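Local coordinates for sensor protein (Vibrio cholerae, PDB 3BY9), which senses C4-dicarboxylates such as succinate through this extracytoplasmic domain of the histidine kinase DctB, which probably relays the signal by phosphorylating a histidine, at residues A[70-80]-A[142-151]; A[215-226]-A[235-243]. All coordinates share one frame; numbering follows the deposited sequence. Where two conformers were deposited one is given.

Interaction 1. Residues A[70-80]-A[142-151]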
loop_
_atom_site.group_PDB
_atom_site.type_symbol
_atom_site.label_atom_id
_atom_site.label_comp_id
_atom_site.label_asym_id
_atom_site.label_seq_id
_atom_site.Cartn_x
_atom_site.Cartn_y
_atom_site.Cartn_z
ATOM N N ILE A 70 -11.282 -4.096 13.929
ATOM C CA ILE A 70 -9.925 -3.659 13.585
ATOM C C ILE A 70 -9.820 -2.336 12.887
ATOM O O ILE A 70 -8.706 -1.816 12.667
ATOM C CB ILE A 70 -9.205 -4.729 12.722
ATOM C CG1 ILE A 70 -9.855 -4.797 11.336
ATOM C CG2 ILE A 70 -9.308 -6.123 13.420
ATOM C CD1 ILE A 70 -9.135 -5.863 10.441
ATOM N N GLN A 71 -10.969 -1.766 12.590
ATOM C CA GLN A 71 -11.069 -0.494 11.880
ATOM C C GLN A 71 -10.281 -0.483 10.571
ATOM O O GLN A 71 -9.501 0.417 10.308
ATOM C CB GLN A 71 -10.631 0.689 12.786
ATOM C CG GLN A 71 -11.620 0.946 13.931
ATOM C CD GLN A 71 -12.939 1.555 13.465
ATOM O OE1 GLN A 71 -13.974 0.878 13.360
ATOM N NE2 GLN A 71 -12.907 2.856 13.179
ATOM N N ALA A 72 -10.480 -1.536 9.769
ATOM C CA ALA A 72 -9.882 -1.608 8.447
ATOM C C ALA A 72 -10.849 -1.085 7.372
ATOM O O ALA A 72 -12.011 -0.767 7.643
ATOM C CB ALA A 72 -9.501 -3.053 8.098
ATOM N N ALA A 73 -10.329 -0.911 6.165
ATOM C CA ALA A 73 -11.220 -0.472 5.094
ATOM C C ALA A 73 -12.093 -1.629 4.664
ATOM O O ALA A 73 -13.309 -1.488 4.606
ATOM C CB ALA A 73 -10.409 0.043 3.906
ATOM N N ASP A 74 -11.499 -2.798 4.401
ATOM C CA ASP A 74 -12.289 -3.932 3.933
ATOM C C ASP A 74 -11.646 -5.231 4.387
ATOM O O ASP A 74 -10.427 -5.286 4.498
ATOM C CB ASP A 74 -12.292 -3.961 2.385
ATOM C CG ASP A 74 -12.737 -2.634 1.780
ATOM O OD1 ASP A 74 -13.971 -2.394 1.677
ATOM O OD2 ASP A 74 -11.852 -1.824 1.443
ATOM N N THR A 75 -12.462 -6.264 4.594
ATOM C CA THR A 75 -11.912 -7.590 5.009
ATOM C C THR A 75 -12.735 -8.544 4.134
ATOM O O THR A 75 -13.952 -8.548 4.225
ATOM C CB THR A 75 -12.152 -7.871 6.497
ATOM O OG1 THR A 75 -11.463 -6.877 7.296
ATOM C CG2 THR A 75 -11.604 -9.268 6.862
ATOM N N TYR A 76 -12.051 -9.371 3.318
ATOM C CA TYR A 76 -12.830 -10.141 2.355
ATOM C C TYR A 76 -12.178 -11.482 2.048
ATOM O O TYR A 76 -10.959 -11.618 2.087
ATOM C CB TYR A 76 -13.047 -9.338 1.050
ATOM C CG TYR A 76 -11.812 -8.731 0.417
ATOM C CD1 TYR A 76 -11.325 -9.225 -0.798
ATOM C CD2 TYR A 76 -11.165 -7.604 0.996
ATOM C CE1 TYR A 76 -10.218 -8.595 -1.444
ATOM C CE2 TYR A 76 -10.084 -7.005 0.361
ATOM C CZ TYR A 76 -9.626 -7.482 -0.826
ATOM O OH TYR A 76 -8.585 -6.814 -1.434
ATOM N N LEU A 77 -13.043 -12.431 1.716
ATOM C CA LEU A 77 -12.657 -13.836 1.494
ATOM C C LEU A 77 -12.745 -14.215 0.039
ATOM O O LEU A 77 -13.768 -14.010 -0.583
ATOM C CB LEU A 77 -13.626 -14.712 2.332
ATOM C CG LEU A 77 -13.406 -16.219 2.259
ATOM C CD1 LEU A 77 -12.103 -16.581 3.009
ATOM C CD2 LEU A 77 -14.548 -16.902 3.007
ATOM N N ILE A 78 -11.663 -14.812 -0.485
ATOM C CA ILE A 78 -11.596 -15.144 -1.907
ATOM C C ILE A 78 -11.452 -16.656 -2.087
ATOM O O ILE A 78 -10.692 -17.285 -1.353
ATOM C CB ILE A 78 -10.371 -14.430 -2.490
ATOM C CG1 ILE A 78 -10.420 -12.912 -2.114
ATOM C CG2 ILE A 78 -10.412 -14.500 -3.993
ATOM C CD1 ILE A 78 -9.205 -12.148 -2.670
ATOM N N ASP A 79 -12.174 -17.238 -3.063
ATOM C CA ASP A 79 -12.044 -18.662 -3.290
ATOM C C ASP A 79 -10.739 -19.005 -4.010
ATOM O O ASP A 79 -9.930 -18.149 -4.293
ATOM C CB ASP A 79 -13.310 -19.222 -4.003
ATOM C CG ASP A 79 -13.427 -18.820 -5.473
ATOM O OD1 ASP A 79 -12.470 -18.306 -6.053
ATOM O OD2 ASP A 79 -14.519 -19.052 -6.063
ATOM N N ARG A 80 -10.493 -20.281 -4.260
ATOM C CA ARG A 80 -9.196 -20.642 -4.814
ATOM C C ARG A 80 -9.019 -20.299 -6.285
ATOM O O ARG A 80 -7.928 -20.473 -6.834
ATOM C CB ARG A 80 -8.927 -22.148 -4.564
ATOM C CG ARG A 80 -9.810 -23.068 -5.360
ATOM C CD ARG A 80 -9.343 -24.498 -5.037
ATOM N NE ARG A 80 -10.034 -25.495 -5.838
ATOM C CZ ARG A 80 -9.699 -25.813 -7.083
ATOM N NH1 ARG A 80 -8.670 -25.205 -7.666
ATOM N NH2 ARG A 80 -10.402 -26.733 -7.738
ATOM N N ILE A 142 -5.143 -25.872 0.626
ATOM C CA ILE A 142 -5.398 -24.420 0.554
ATOM C C ILE A 142 -6.754 -24.286 -0.138
ATOM O O ILE A 142 -6.916 -24.686 -1.297
ATOM C CB ILE A 142 -4.290 -23.703 -0.262
ATOM C CG1 ILE A 142 -2.955 -23.799 0.504
ATOM C CG2 ILE A 142 -4.679 -22.199 -0.448
ATOM C CD1 ILE A 142 -1.719 -23.339 -0.302
ATOM N N LEU A 143 -7.723 -23.654 0.538
ATOM C CA LEU A 143 -9.065 -23.491 0.002
ATOM C C LEU A 143 -9.375 -22.075 -0.489
ATOM O O LEU A 143 -10.364 -21.893 -1.173
ATOM C CB LEU A 143 -10.085 -23.805 1.112
ATOM C CG LEU A 143 -10.053 -25.179 1.755
ATOM C CD1 LEU A 143 -11.213 -25.208 2.828
ATOM C CD2 LEU A 143 -10.307 -26.224 0.716
ATOM N N GLY A 144 -8.528 -21.099 -0.161
ATOM C CA GLY A 144 -8.835 -19.728 -0.572
ATOM C C GLY A 144 -7.866 -18.777 0.125
ATOM O O GLY A 144 -6.860 -19.191 0.689
ATOM N N VAL A 145 -8.202 -17.493 0.120
ATOM C CA VAL A 145 -7.318 -16.476 0.688
ATOM C C VAL A 145 -8.184 -15.457 1.417
ATOM O O VAL A 145 -9.245 -15.072 0.905
ATOM C CB VAL A 145 -6.581 -15.699 -0.461
ATOM C CG1 VAL A 145 -5.825 -14.445 0.090
ATOM C CG2 VAL A 145 -5.533 -16.620 -1.129
ATOM N N ILE A 146 -7.728 -15.045 2.601
ATOM C CA ILE A 146 -8.439 -13.979 3.348
ATOM C C ILE A 146 -7.534 -12.728 3.268
ATOM O O ILE A 146 -6.295 -12.819 3.369
ATOM C CB ILE A 146 -8.702 -14.456 4.808
ATOM C CG1 ILE A 146 -9.337 -13.313 5.627
ATOM C CG2 ILE A 146 -7.415 -14.823 5.523
ATOM C CD1 ILE A 146 -10.728 -12.898 5.157
ATOM N N VAL A 147 -8.171 -11.566 3.047
ATOM C CA VAL A 147 -7.445 -10.304 2.834
ATOM C C VAL A 147 -7.979 -9.216 3.734
ATOM O O VAL A 147 -9.189 -9.118 3.952
ATOM C CB VAL A 147 -7.670 -9.799 1.386
ATOM C CG1 VAL A 147 -6.787 -8.551 1.133
ATOM C CG2 VAL A 147 -7.294 -10.918 0.351
ATOM N N VAL A 148 -7.071 -8.429 4.287
ATOM C CA VAL A 148 -7.499 -7.246 5.052
ATOM C C VAL A 148 -6.856 -6.054 4.297
ATOM O O VAL A 148 -5.662 -6.085 4.028
ATOM C CB VAL A 148 -6.913 -7.308 6.471
ATOM C CG1 VAL A 148 -7.051 -5.922 7.182
ATOM C CG2 VAL A 148 -7.736 -8.315 7.307
ATOM N N LYS A 149 -7.649 -5.028 3.983
ATOM C CA LYS A 149 -7.144 -3.822 3.317
ATOM C C LYS A 149 -7.254 -2.678 4.309
ATOM O O LYS A 149 -8.315 -2.439 4.871
ATOM C CB LYS A 149 -7.989 -3.512 2.081
ATOM C CG LYS A 149 -7.581 -2.221 1.377
ATOM C CD LYS A 149 -8.607 -1.895 0.260
ATOM C CE LYS A 149 -8.176 -0.579 -0.466
ATOM N NZ LYS A 149 -9.240 -0.247 -1.498
HETATM N N MSE A 150 -6.129 -1.990 4.482
HETATM C CA MSE A 150 -6.016 -0.863 5.424
HETATM C C MSE A 150 -5.959 0.442 4.652
HETATM O O MSE A 150 -5.218 0.554 3.680
HETATM C CB MSE A 150 -4.704 -0.998 6.270
HETATM C CG MSE A 150 -4.647 0.020 7.392
HETATM SE SE MSE A 150 -2.755 0.147 7.999
HETATM C CE MSE A 150 -2.062 1.131 6.445
ATOM N N ASP A 151 -6.733 1.432 5.106
ATOM C CA ASP A 151 -6.747 2.770 4.503
ATOM C C ASP A 151 -5.413 3.375 4.933
ATOM O O ASP A 151 -4.897 3.044 6.006
ATOM C CB ASP A 151 -7.919 3.547 5.126
ATOM C CG ASP A 151 -8.039 4.961 4.617
ATOM O OD1 ASP A 151 -8.462 5.142 3.448
ATOM O OD2 ASP A 151 -7.713 5.891 5.397
HETATM O O HOH W 1 -8.105 1.164 7.543
HETATM O O HOH W 2 -11.622 0.320 -0.040
HETATM O O HOH W 3 -12.255 -22.410 -2.952
#
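Strand 74-79 runs antiparallel to strand 142-150, their axes approaching to 4.7 Å, with Asp-74 facing Lys-149, Tyr-76 facing Val-147 and Ile-78 facing Val-145 as hydrogen-bonded pairs. The pairing opens with a classic beta bulge in which Ala-73 and Asp-74 both donate to Lys-149 O. The Ala-73 N bond is short, 2.8 Å to Lys-149 O, but bent at the hydrogen (134°), whereas the bond from Asp-74 N is longer and straighter.

Tyr-76 carries its CG between the backbone N and the carbonyl carbon (chi1 51°), which swings the ring across onto the neighbouring strand. Val-147 CB sits over one ring face, 3.8 Å from the centroid, in a CH-pi contact, and its CG1 touches CZ and OH. The other Val-147 methyl, CG2, meets Ile-78 CD1 at 3.8 Å. The Tyr-76 hydroxyl is hydrogen-bonded to Tyr-106, a succinate-binding residue.

Lys-149, fully extended, lies alongside Asp-74, its CD 3.5 Å from Asp-74 OD2. Their charged ends, NZ and OD2, are too far apart for a salt bridge and are joined by a water that accepts from NZ and donates to OD2. Lys-149 NZ also bonds Gln-127 O and a bound succinate; through the water, Asp-74 stands in the second shell behind Lys-149. Asp-74 OD1 forms a salt bridge with Arg-94 and a hydrogen bond with Asn-89.

On the other face Val-148 CG1 meets Ile-70 CD1 tip to tip at 3.9 Å, and Ile-146 CD1 comes within 3.3 Å of Tyr-76 O. Leu-63 of helix 53-70, which ends in a Schellman motif at Gln-71, packs on Thr-75, Leu-77 and Ile-146; strands 84-87 and 128-138 flank the pair within a five-stranded antiparallel sheet.

Interaction 2. Residues A[215-226]-A[235-243]. With CA (calcium ion), chain D.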
loop_
_atom_site.group_PDB
_atom_site.type_symbol
_atom_site.label_atom_id
_atom_site.label_comp_id
_atom_site.label_asym_id
_atom_site.label_seq_id
_atom_site.Cartn_x
_atom_site.Cartn_y
_atom_site.Cartn_z
ATOM N N TRP A 215 12.321 15.555 -11.384
ATOM C CA TRP A 215 13.505 15.879 -10.578
ATOM C C TRP A 215 14.677 15.027 -11.047
ATOM O O TRP A 215 14.477 13.942 -11.602
ATOM C CB TRP A 215 13.257 15.561 -9.085
ATOM C CG TRP A 215 12.633 16.692 -8.292
ATOM C CD1 TRP A 215 13.119 17.960 -8.156
ATOM C CD2 TRP A 215 11.465 16.615 -7.462
ATOM N NE1 TRP A 215 12.321 18.686 -7.281
ATOM C CE2 TRP A 215 11.306 17.878 -6.843
ATOM C CE3 TRP A 215 10.544 15.592 -7.178
ATOM C CZ2 TRP A 215 10.256 18.150 -5.951
ATOM C CZ3 TRP A 215 9.497 15.862 -6.279
ATOM C CH2 TRP A 215 9.373 17.132 -5.686
ATOM N N GLN A 216 15.877 15.523 -10.795
ATOM C CA GLN A 216 17.096 14.803 -11.152
ATOM C C GLN A 216 17.882 14.688 -9.893
ATOM O O GLN A 216 17.866 15.602 -9.066
ATOM C CB GLN A 216 17.880 15.598 -12.211
ATOM C CG GLN A 216 17.043 15.720 -13.484
ATOM C CD GLN A 216 17.670 16.551 -14.595
ATOM O OE1 GLN A 216 17.118 16.623 -15.694
ATOM N NE2 GLN A 216 18.816 17.179 -14.320
ATOM N N GLY A 217 18.588 13.564 -9.750
ATOM C CA GLY A 217 19.381 13.329 -8.557
ATOM C C GLY A 217 19.601 11.849 -8.334
ATOM O O GLY A 217 19.040 11.029 -9.055
ATOM N N ASP A 218 20.428 11.522 -7.348
ATOM C CA ASP A 218 20.706 10.120 -7.029
ATOM C C ASP A 218 19.594 9.580 -6.156
ATOM O O ASP A 218 19.574 9.795 -4.931
ATOM C CB ASP A 218 22.031 9.969 -6.285
ATOM C CG ASP A 218 22.373 8.504 -6.036
ATOM O OD1 ASP A 218 21.538 7.643 -6.357
ATOM O OD2 ASP A 218 23.491 8.223 -5.529
ATOM N N LEU A 219 18.677 8.844 -6.785
ATOM C CA LEU A 219 17.526 8.324 -6.066
ATOM C C LEU A 219 17.844 7.097 -5.223
ATOM O O LEU A 219 17.003 6.630 -4.431
ATOM C CB LEU A 219 16.407 8.039 -7.085
ATOM C CG LEU A 219 15.990 9.200 -7.995
ATOM C CD1 LEU A 219 14.725 8.763 -8.753
ATOM C CD2 LEU A 219 15.750 10.496 -7.209
ATOM N N GLN A 220 19.071 6.588 -5.405
ATOM C CA GLN A 220 19.563 5.413 -4.695
ATOM C C GLN A 220 20.383 5.784 -3.446
ATOM O O GLN A 220 20.828 4.902 -2.703
ATOM C CB GLN A 220 20.428 4.559 -5.663
ATOM C CG GLN A 220 19.793 4.335 -7.063
ATOM C CD GLN A 220 20.577 3.361 -7.983
ATOM O OE1 GLN A 220 21.491 3.753 -8.737
ATOM N NE2 GLN A 220 20.207 2.095 -7.925
ATOM N N ALA A 221 20.558 7.082 -3.190
ATOM C CA ALA A 221 21.372 7.541 -2.049
ATOM C C ALA A 221 20.628 7.823 -0.790
ATOM O O ALA A 221 19.495 8.343 -0.836
ATOM C CB ALA A 221 22.154 8.792 -2.416
ATOM N N GLU A 222 21.243 7.521 0.345
ATOM C CA GLU A 222 20.567 7.795 1.594
ATOM C C GLU A 222 20.433 9.315 1.764
ATOM O O GLU A 222 19.423 9.799 2.269
ATOM C CB GLU A 222 21.352 7.224 2.764
ATOM C CG GLU A 222 20.509 7.060 4.008
ATOM C CD GLU A 222 21.186 6.191 5.041
ATOM O OE1 GLU A 222 21.920 5.258 4.618
ATOM O OE2 GLU A 222 20.976 6.436 6.261
ATOM N N GLN A 223 21.463 10.056 1.356
ATOM C CA GLN A 223 21.425 11.526 1.479
ATOM C C GLN A 223 21.766 12.086 0.118
ATOM O O GLN A 223 22.837 11.802 -0.439
ATOM C CB GLN A 223 22.419 11.999 2.544
ATOM C CG GLN A 223 22.065 11.469 3.937
ATOM C CD GLN A 223 23.160 11.706 4.964
ATOM O OE1 GLN A 223 24.350 11.711 4.618
ATOM N NE2 GLN A 223 22.779 11.901 6.245
ATOM N N SER A 224 20.848 12.876 -0.456
ATOM C CA SER A 224 21.094 13.402 -1.802
ATOM C C SER A 224 20.416 14.744 -1.990
ATOM O O SER A 224 20.039 15.364 -1.001
ATOM C CB SER A 224 20.533 12.419 -2.840
ATOM O OG SER A 224 21.048 12.740 -4.114
ATOM N N GLU A 225 20.342 15.198 -3.248
ATOM C CA GLU A 225 19.640 16.459 -3.576
ATOM C C GLU A 225 18.868 16.186 -4.826
ATOM O O GLU A 225 19.349 15.451 -5.700
ATOM C CB GLU A 225 20.601 17.634 -3.845
ATOM C CG GLU A 225 21.387 18.062 -2.620
ATOM C CD GLU A 225 22.173 19.341 -2.833
ATOM O OE1 GLU A 225 22.122 19.881 -3.954
ATOM O OE2 GLU A 225 22.843 19.784 -1.880
ATOM N N TRP A 226 17.668 16.750 -4.902
ATOM C CA TRP A 226 16.805 16.605 -6.078
ATOM C C TRP A 226 16.742 18.001 -6.685
ATOM O O TRP A 226 16.444 18.956 -5.985
ATOM C CB TRP A 226 15.403 16.180 -5.675
ATOM C CG TRP A 226 15.304 14.739 -5.226
ATOM C CD1 TRP A 226 16.338 13.848 -5.034
ATOM C CD2 TRP A 226 14.102 14.048 -4.858
ATOM N NE1 TRP A 226 15.837 12.639 -4.558
ATOM C CE2 TRP A 226 14.477 12.739 -4.442
ATOM C CE3 TRP A 226 12.742 14.415 -4.832
ATOM C CZ2 TRP A 226 13.537 11.789 -4.003
ATOM C CZ3 TRP A 226 11.791 13.461 -4.376
ATOM C CH2 TRP A 226 12.211 12.161 -3.971
ATOM N N GLN A 235 13.114 26.277 -10.161
ATOM C CA GLN A 235 14.187 25.490 -9.583
ATOM C C GLN A 235 13.820 25.150 -8.142
ATOM O O GLN A 235 14.357 25.731 -7.185
ATOM C CB GLN A 235 15.502 26.262 -9.643
ATOM C CG GLN A 235 16.700 25.449 -9.121
ATOM C CD GLN A 235 16.837 24.094 -9.839
ATOM O OE1 GLN A 235 16.427 23.049 -9.327
ATOM N NE2 GLN A 235 17.372 24.133 -11.052
ATOM N N ASP A 236 12.855 24.262 -7.971
ATOM C CA ASP A 236 12.494 23.870 -6.604
ATOM C C ASP A 236 13.380 22.678 -6.253
ATOM O O ASP A 236 13.004 21.531 -6.481
ATOM C CB ASP A 236 11.001 23.522 -6.470
ATOM C CG ASP A 236 10.511 22.510 -7.486
ATOM O OD1 ASP A 236 11.010 22.507 -8.642
ATOM O OD2 ASP A 236 9.591 21.723 -7.149
ATOM N N ASP A 237 14.565 22.975 -5.727
ATOM C CA ASP A 237 15.468 21.899 -5.346
ATOM C C ASP A 237 15.363 21.590 -3.875
ATOM O O ASP A 237 14.965 22.430 -3.054
ATOM C CB ASP A 237 16.899 22.188 -5.752
ATOM C CG ASP A 237 17.399 23.530 -5.262
ATOM O OD1 ASP A 237 16.572 24.379 -4.836
ATOM O OD2 ASP A 237 18.625 23.721 -5.316
ATOM N N TYR A 238 15.721 20.361 -3.543
ATOM C CA TYR A 238 15.583 19.861 -2.175
ATOM C C TYR A 238 16.736 19.066 -1.670
ATOM O O TYR A 238 17.404 18.407 -2.453
ATOM C CB TYR A 238 14.393 18.884 -2.107
ATOM C CG TYR A 238 13.061 19.570 -2.233
ATOM C CD1 TYR A 238 12.337 19.905 -1.111
ATOM C CD2 TYR A 238 12.580 19.948 -3.485
ATOM C CE1 TYR A 238 11.144 20.606 -1.190
ATOM C CE2 TYR A 238 11.371 20.685 -3.586
ATOM C CZ TYR A 238 10.672 20.996 -2.429
ATOM O OH TYR A 238 9.502 21.720 -2.507
ATOM N N ILE A 239 16.914 19.088 -0.352
ATOM C CA ILE A 239 17.898 18.191 0.282
ATOM C C ILE A 239 16.994 16.973 0.689
ATOM O O ILE A 239 15.986 17.148 1.350
ATOM C CB ILE A 239 18.532 18.828 1.518
ATOM C CG1 ILE A 239 19.410 20.009 1.041
ATOM C CG2 ILE A 239 19.420 17.756 2.315
ATOM C CD1 ILE A 239 19.810 20.953 2.167
ATOM N N VAL A 240 17.390 15.751 0.323
ATOM C CA VAL A 240 16.495 14.594 0.528
ATOM C C VAL A 240 17.181 13.448 1.233
ATOM O O VAL A 240 18.284 13.064 0.816
ATOM C CB VAL A 240 16.020 14.053 -0.845
ATOM C CG1 VAL A 240 14.998 12.977 -0.654
ATOM C CG2 VAL A 240 15.361 15.182 -1.675
ATOM N N SER A 241 16.592 12.966 2.325
ATOM C CA SER A 241 17.158 11.799 3.017
ATOM C C SER A 241 16.190 10.655 2.835
ATOM O O SER A 241 14.975 10.836 2.918
ATOM C CB SER A 241 17.387 12.092 4.493
ATOM O OG SER A 241 18.390 13.118 4.563
ATOM N N SER A 242 16.725 9.443 2.637
ATOM C CA SER A 242 15.826 8.323 2.322
ATOM C C SER A 242 16.130 7.125 3.167
ATOM O O SER A 242 17.288 6.892 3.550
ATOM C CB SER A 242 15.969 7.924 0.837
ATOM O OG SER A 242 15.646 9.049 0.006
ATOM N N ARG A 243 15.066 6.387 3.458
ATOM C CA ARG A 243 15.137 5.169 4.306
ATOM C C ARG A 243 14.326 4.050 3.644
ATOM O O ARG A 243 13.094 4.067 3.595
ATOM C CB ARG A 243 14.557 5.472 5.713
ATOM C CG ARG A 243 14.678 4.352 6.767
ATOM C CD ARG A 243 16.087 4.229 7.285
ATOM N NE ARG A 243 16.571 5.444 7.970
ATOM C CZ ARG A 243 16.208 5.860 9.187
ATOM N NH1 ARG A 243 15.309 5.205 9.924
ATOM N NH2 ARG A 243 16.829 6.918 9.715
HETATM CA CA CA D . 16.417 26.560 -3.725
HETATM O O HOH W 4 18.002 10.461 -0.634
HETATM O O HOH W 5 18.162 6.930 6.329
HETATM O O HOH W 6 19.902 12.317 6.704
HETATM O O HOH W 7 16.011 27.401 -5.931
HETATM O O HOH W 8 18.770 26.317 -4.302
HETATM O O HOH W 9 14.166 25.212 -3.292
HETATM O O HOH W 10 14.450 28.000 -2.983
#
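With CG beside the backbone N (chi1 -73°) and CA nearly in the indole plane on the CD1 side (chi2 6°), Trp-226 lays its five-membered ring over Val-240. The valine's CG2 methyl sits almost directly over the ring, 3.5 Å from the centroid, in a CH-pi contact, the two side chains crossing at about a right angle, while CG1 reaches CE2 and CZ2 of the same indole.

Trp-215, eleven residues before Trp-226, donates from NE1 to Asp-236 O at 3.0 Å. This bond is nearly linear (173°) and lies in the plane of the indole, fixing the ring's rotation. The same ring is touched on one face by Trp-226 CE3, and its CZ2 meets Tyr-238 CE2 at 3.6 Å, the two rings meeting obliquely.

Strands 223-226 and 238-245 form a beta hairpin whose first arm is the outermost strand of a four-stranded antiparallel sheet; strand 250-257 follows on the inner side and supplies Leu-255 against both Trp-226 and Tyr-238. Ser-224 pairs with Val-240 and Trp-226 with Tyr-238 through reciprocal backbone bonds, and Ser-242 N adds a 2.7 Å bond to Glu-222 O. A water accepting from Gln-223 NE2 also links to Ser-241 OG.

Just before the second arm, Asp-237 packs its CB 3.3 Å from Trp-226 O and binds a calcium ion through OD1 at 2.5 Å. Four waters and Lys-258 O complete the six ligands, and one of those waters donates to Asp-237 OD2.

Overall arrangement
From the N terminus the chain first forms the long helix 5-27, whose Tyr-5 and His-12 later meet the hairpin of interaction 2. After helix 53-70, interaction 1 pairs 70-80 with 142-151 and closes a loop of 61 residues that holds the other three strands of the five-stranded sheet and helix 105-110. The chain passes through helix 153-157 and enters the second sheet at its edge strand 165-169; after helix 193-202, interaction 2 closes a loop of only eight residues. The contacts follow in series, neither nesting nor crossing. Their centres lie about 37 Å apart on opposite sides of the chain's centre, one in the succinate-binding sheet, the other contributing Asp-237 to a calcium site.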